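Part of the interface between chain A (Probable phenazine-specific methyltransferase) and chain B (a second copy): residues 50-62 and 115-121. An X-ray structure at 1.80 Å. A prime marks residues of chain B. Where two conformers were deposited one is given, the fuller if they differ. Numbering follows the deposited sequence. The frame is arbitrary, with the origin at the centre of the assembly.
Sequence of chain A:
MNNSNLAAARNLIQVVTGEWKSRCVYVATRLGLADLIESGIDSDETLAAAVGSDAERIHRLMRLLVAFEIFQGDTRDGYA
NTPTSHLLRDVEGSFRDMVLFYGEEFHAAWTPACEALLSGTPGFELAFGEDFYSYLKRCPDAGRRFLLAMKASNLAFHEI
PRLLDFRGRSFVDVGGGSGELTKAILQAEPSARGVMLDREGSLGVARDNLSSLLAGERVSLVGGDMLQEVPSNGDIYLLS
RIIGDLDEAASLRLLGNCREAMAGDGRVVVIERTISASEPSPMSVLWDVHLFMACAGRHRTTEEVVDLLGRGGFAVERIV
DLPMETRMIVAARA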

# COMPACT_ATOMS: atom_id res chain seq x y z
N ALA A 50 -13.47 -12.39 -20.97
CA ALA A 50 -14.52 -11.52 -20.47
C ALA A 50 -14.07 -10.04 -20.30
O ALA A 50 -14.87 -9.15 -20.49
N VAL A 51 -12.80 -9.82 -19.98
CA VAL A 51 -12.32 -8.44 -19.68
C VAL A 51 -11.40 -7.85 -20.75
O VAL A 51 -11.10 -6.64 -20.71
N GLY A 52 -10.97 -8.68 -21.71
CA GLY A 52 -10.05 -8.25 -22.80
C GLY A 52 -8.58 -8.29 -22.34
O GLY A 52 -7.81 -7.38 -22.58
N SER A 53 -8.21 -9.38 -21.69
CA SER A 53 -6.87 -9.61 -21.23
C SER A 53 -6.42 -10.94 -21.78
O SER A 53 -6.97 -11.43 -22.75
N ASP A 54 -5.38 -11.51 -21.21
CA ASP A 54 -4.85 -12.76 -21.69
C ASP A 54 -4.76 -13.68 -20.49
O ASP A 54 -4.68 -13.22 -19.36
N ALA A 55 -4.86 -14.99 -20.71
CA ALA A 55 -4.98 -15.94 -19.62
C ALA A 55 -3.78 -15.87 -18.66
O ALA A 55 -3.97 -15.95 -17.44
N GLU A 56 -2.58 -15.66 -19.20
CA GLU A 56 -1.36 -15.61 -18.40
C GLU A 56 -1.37 -14.44 -17.42
O GLU A 56 -1.02 -14.61 -16.24
N ARG A 57 -1.84 -13.28 -17.87
CA ARG A 57 -1.88 -12.10 -16.99
C ARG A 57 -2.94 -12.25 -15.95
O ARG A 57 -2.73 -11.91 -14.80
N ILE A 58 -4.10 -12.77 -16.35
CA ILE A 58 -5.11 -13.06 -15.35
C ILE A 58 -4.63 -14.04 -14.31
O ILE A 58 -4.87 -13.85 -13.09
N HIS A 59 -3.95 -15.06 -14.78
CA HIS A 59 -3.39 -16.05 -13.89
C HIS A 59 -2.50 -15.41 -12.83
O HIS A 59 -2.58 -15.76 -11.61
N ARG A 60 -1.62 -14.50 -13.27
CA ARG A 60 -0.66 -13.91 -12.34
C ARG A 60 -1.33 -12.95 -11.35
O ARG A 60 -0.97 -12.87 -10.14
N LEU A 61 -2.29 -12.19 -11.87
CA LEU A 61 -3.07 -11.34 -10.97
C LEU A 61 -3.82 -12.18 -9.94
O LEU A 61 -3.82 -11.87 -8.75
N MET A 62 -4.53 -13.22 -10.41
CA MET A 62 -5.37 -14.01 -9.51
C MET A 62 -4.49 -14.78 -8.48
O MET A 62 -4.89 -14.88 -7.34
N GLU B 115 -4.84 -0.72 -17.44
CA GLU B 115 -4.55 -0.81 -18.88
C GLU B 115 -3.37 -1.76 -19.20
O GLU B 115 -3.35 -2.42 -20.27
N ALA B 116 -2.36 -1.79 -18.33
CA ALA B 116 -1.18 -2.69 -18.47
C ALA B 116 -1.58 -4.17 -18.43
O ALA B 116 -1.18 -4.97 -19.30
N LEU B 117 -2.42 -4.51 -17.47
CA LEU B 117 -2.82 -5.91 -17.27
C LEU B 117 -3.77 -6.34 -18.39
O LEU B 117 -3.72 -7.48 -18.84
N LEU B 118 -4.61 -5.41 -18.84
CA LEU B 118 -5.45 -5.66 -20.04
C LEU B 118 -4.65 -5.81 -21.35
O LEU B 118 -4.81 -6.81 -22.09
N SER B 119 -3.82 -4.81 -21.69
CA SER B 119 -3.11 -4.74 -22.96
C SER B 119 -1.87 -5.64 -23.06
O SER B 119 -1.49 -6.05 -24.17
N GLY B 120 -1.22 -5.91 -21.93
CA GLY B 120 0.08 -6.55 -21.92
C GLY B 120 1.27 -5.63 -22.09
O GLY B 120 2.41 -6.09 -22.04
N THR B 121 1.03 -4.33 -22.21
CA THR B 121 2.14 -3.36 -22.17
C THR B 121 2.45 -3.04 -20.71
O THR B 121 1.54 -2.66 -19.97

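The contact is built on a simple rule: a helix that ends leaves carbonyls without partners in the next turn, and a neighbouring chain can supply the donors. Helix 115-119 of chain B ends at Ser119′, Gly120′ is the first residue to leave helical angles, and the carbonyls of Leu117′ and Leu118′ face chain A, where Arg57 reads them. Its CA-to-CB bond points toward the other stretch, the chain follows an m, t, m course with chi4 at -78°, and the guanidinium lies beside the C-terminal end of the chain B helix. Arg57 NE donates to Leu117′ O at 2.8 Å, and Arg57 NH2 donates to Leu118′ O at 3.0 Å. Both oxygens lie near the guanidinium plane, so the two N-H groups meet successive carbonyls along one edge. Over one face sits Gly120′, its CA 3.4 Å from Arg57 CZ. Glycine suits this site twice over: at its backbone angles a CB would be jammed against the carbonyl O of the residue before, and an ideal CB would lie 2.7 Å from Arg57 NH1, a clash.

Arg57 is also tied to its own chain. Asp54, at the N-cap of helix 55-62, accepts from the backbone through Arg57 N to Asp54 OD1 at 3.2 Å. Asp54 OD1 also lies 3.6 Å from Arg57 NH1, well out of the guanidinium plane, so this salt bridge rests on charge alone.

Ser53, a t rotamer, adds a second donor to the carbonyl already used by Arg57: its OG gives a hydrogen bond to Leu117′ O at 2.9 Å. Ser53 CA aims its hydrogen at Leu118′ O, 3.6 Å away. Not every close polar pair helps: Gly52 O and Leu118′ O, both acceptors, stand 3.1 Å apart.

The two leucines that offer these carbonyls each bury about as much area as Arg57. The CA-to-CB bond of Leu118′ (m, t) points away overall, though CB touches chain A, and its end comes nearer: Leu118′ CD2 lies 3.3 Å from Val51 O and 4.0 Å from CG2 of Val51, an m rotamer, and is 4.0 Å from Ser53 CB. Leu117′ (m, t) leaves its backbone sideways and likewise brings its end closer. Leu117′ CD2 is 4.4 Å from Arg57 CB, and Leu117′ CD1 is 4.5 Å from CD1 of Leu61, a buried t, p leucine one turn beyond Arg57 whose CA-to-CB bond also points toward chain B. The design lesson is economical: the same two residues offer their carbonyls to Arg57 and Ser53 and still use their side chains for packing.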

# COMPACT_ATOMS: atom_id res chain seq x y z
CB ALA A 50 -15.09 -12.06 -19.19
CB VAL A 51 -11.63 -8.40 -18.28
CG1 VAL A 51 -12.57 -8.85 -17.18
CG2 VAL A 51 -10.37 -9.24 -18.27
CB SER A 53 -6.85 -9.61 -19.69
OG SER A 53 -5.53 -9.69 -19.20
CB ASP A 54 -3.54 -12.42 -22.43
CG ASP A 54 -2.44 -13.33 -22.13
OD1 ASP A 54 -1.88 -13.24 -21.03
OD2 ASP A 54 -2.12 -14.13 -23.01
CB ALA A 55 -5.16 -17.38 -20.18
CB GLU A 56 -0.13 -15.57 -19.28
CG GLU A 56 1.11 -15.94 -18.46
CD GLU A 56 2.43 -15.34 -19.01
OE1 GLU A 56 3.44 -15.34 -18.26
OE2 GLU A 56 2.44 -14.84 -20.16
CB ARG A 57 -2.06 -10.80 -17.78
CG ARG A 57 -0.86 -10.58 -18.69
CD ARG A 57 -0.88 -9.15 -19.32
NE ARG A 57 -1.90 -8.91 -20.35
CZ ARG A 57 -1.81 -9.33 -21.61
NH1 ARG A 57 -0.73 -9.99 -22.02
NH2 ARG A 57 -2.78 -9.05 -22.48
CB ILE A 58 -6.50 -13.52 -15.95
CG1 ILE A 58 -7.06 -12.39 -16.82
CG2 ILE A 58 -7.48 -13.98 -14.79
CD1 ILE A 58 -7.51 -11.06 -16.11
CB HIS A 59 -2.58 -17.12 -14.64
CG HIS A 59 -2.07 -18.19 -13.72
ND1 HIS A 59 -2.90 -19.15 -13.18
CD2 HIS A 59 -0.83 -18.43 -13.21
CE1 HIS A 59 -2.19 -19.95 -12.39
NE2 HIS A 59 -0.94 -19.53 -12.39
CB ARG A 60 0.43 -13.22 -13.11
CG ARG A 60 1.31 -14.27 -13.88
CD ARG A 60 2.09 -13.62 -14.98
NE ARG A 60 3.24 -12.90 -14.42
CZ ARG A 60 4.18 -12.29 -15.12
NH1 ARG A 60 4.08 -12.17 -16.45
NH2 ARG A 60 5.22 -11.74 -14.49
CB LEU A 61 -4.04 -10.43 -11.79
CG LEU A 61 -5.02 -9.52 -10.97
CD1 LEU A 61 -4.23 -8.51 -10.15
CD2 LEU A 61 -5.88 -8.79 -12.03
CB MET A 62 -6.27 -14.99 -10.29
CG MET A 62 -7.39 -14.31 -11.16
SD MET A 62 -8.56 -13.44 -10.09
CE MET A 62 -9.14 -14.72 -8.97
CB GLU B 115 -4.22 0.65 -19.29
CG GLU B 115 -5.40 1.68 -19.12
CD GLU B 115 -5.85 2.05 -17.67
OE1 GLU B 115 -5.06 1.99 -16.70
OE2 GLU B 115 -7.05 2.41 -17.51
CB ALA B 116 -0.14 -2.35 -17.36
CB LEU B 117 -3.39 -6.14 -15.89
CG LEU B 117 -2.29 -6.22 -14.83
CD1 LEU B 117 -2.76 -5.85 -13.42
CD2 LEU B 117 -1.57 -7.62 -14.85
CB LEU B 118 -6.48 -4.52 -20.20
CG LEU B 118 -7.66 -4.52 -19.23
CD1 LEU B 118 -8.72 -3.45 -19.58
CD2 LEU B 118 -8.27 -5.96 -19.06
CB SER B 119 -2.71 -3.30 -23.31
OG SER B 119 -1.73 -2.83 -22.38
CB THR B 121 1.78 -2.07 -22.96
OG1 THR B 121 1.43 -2.40 -24.31
CG2 THR B 121 2.94 -1.07 -22.98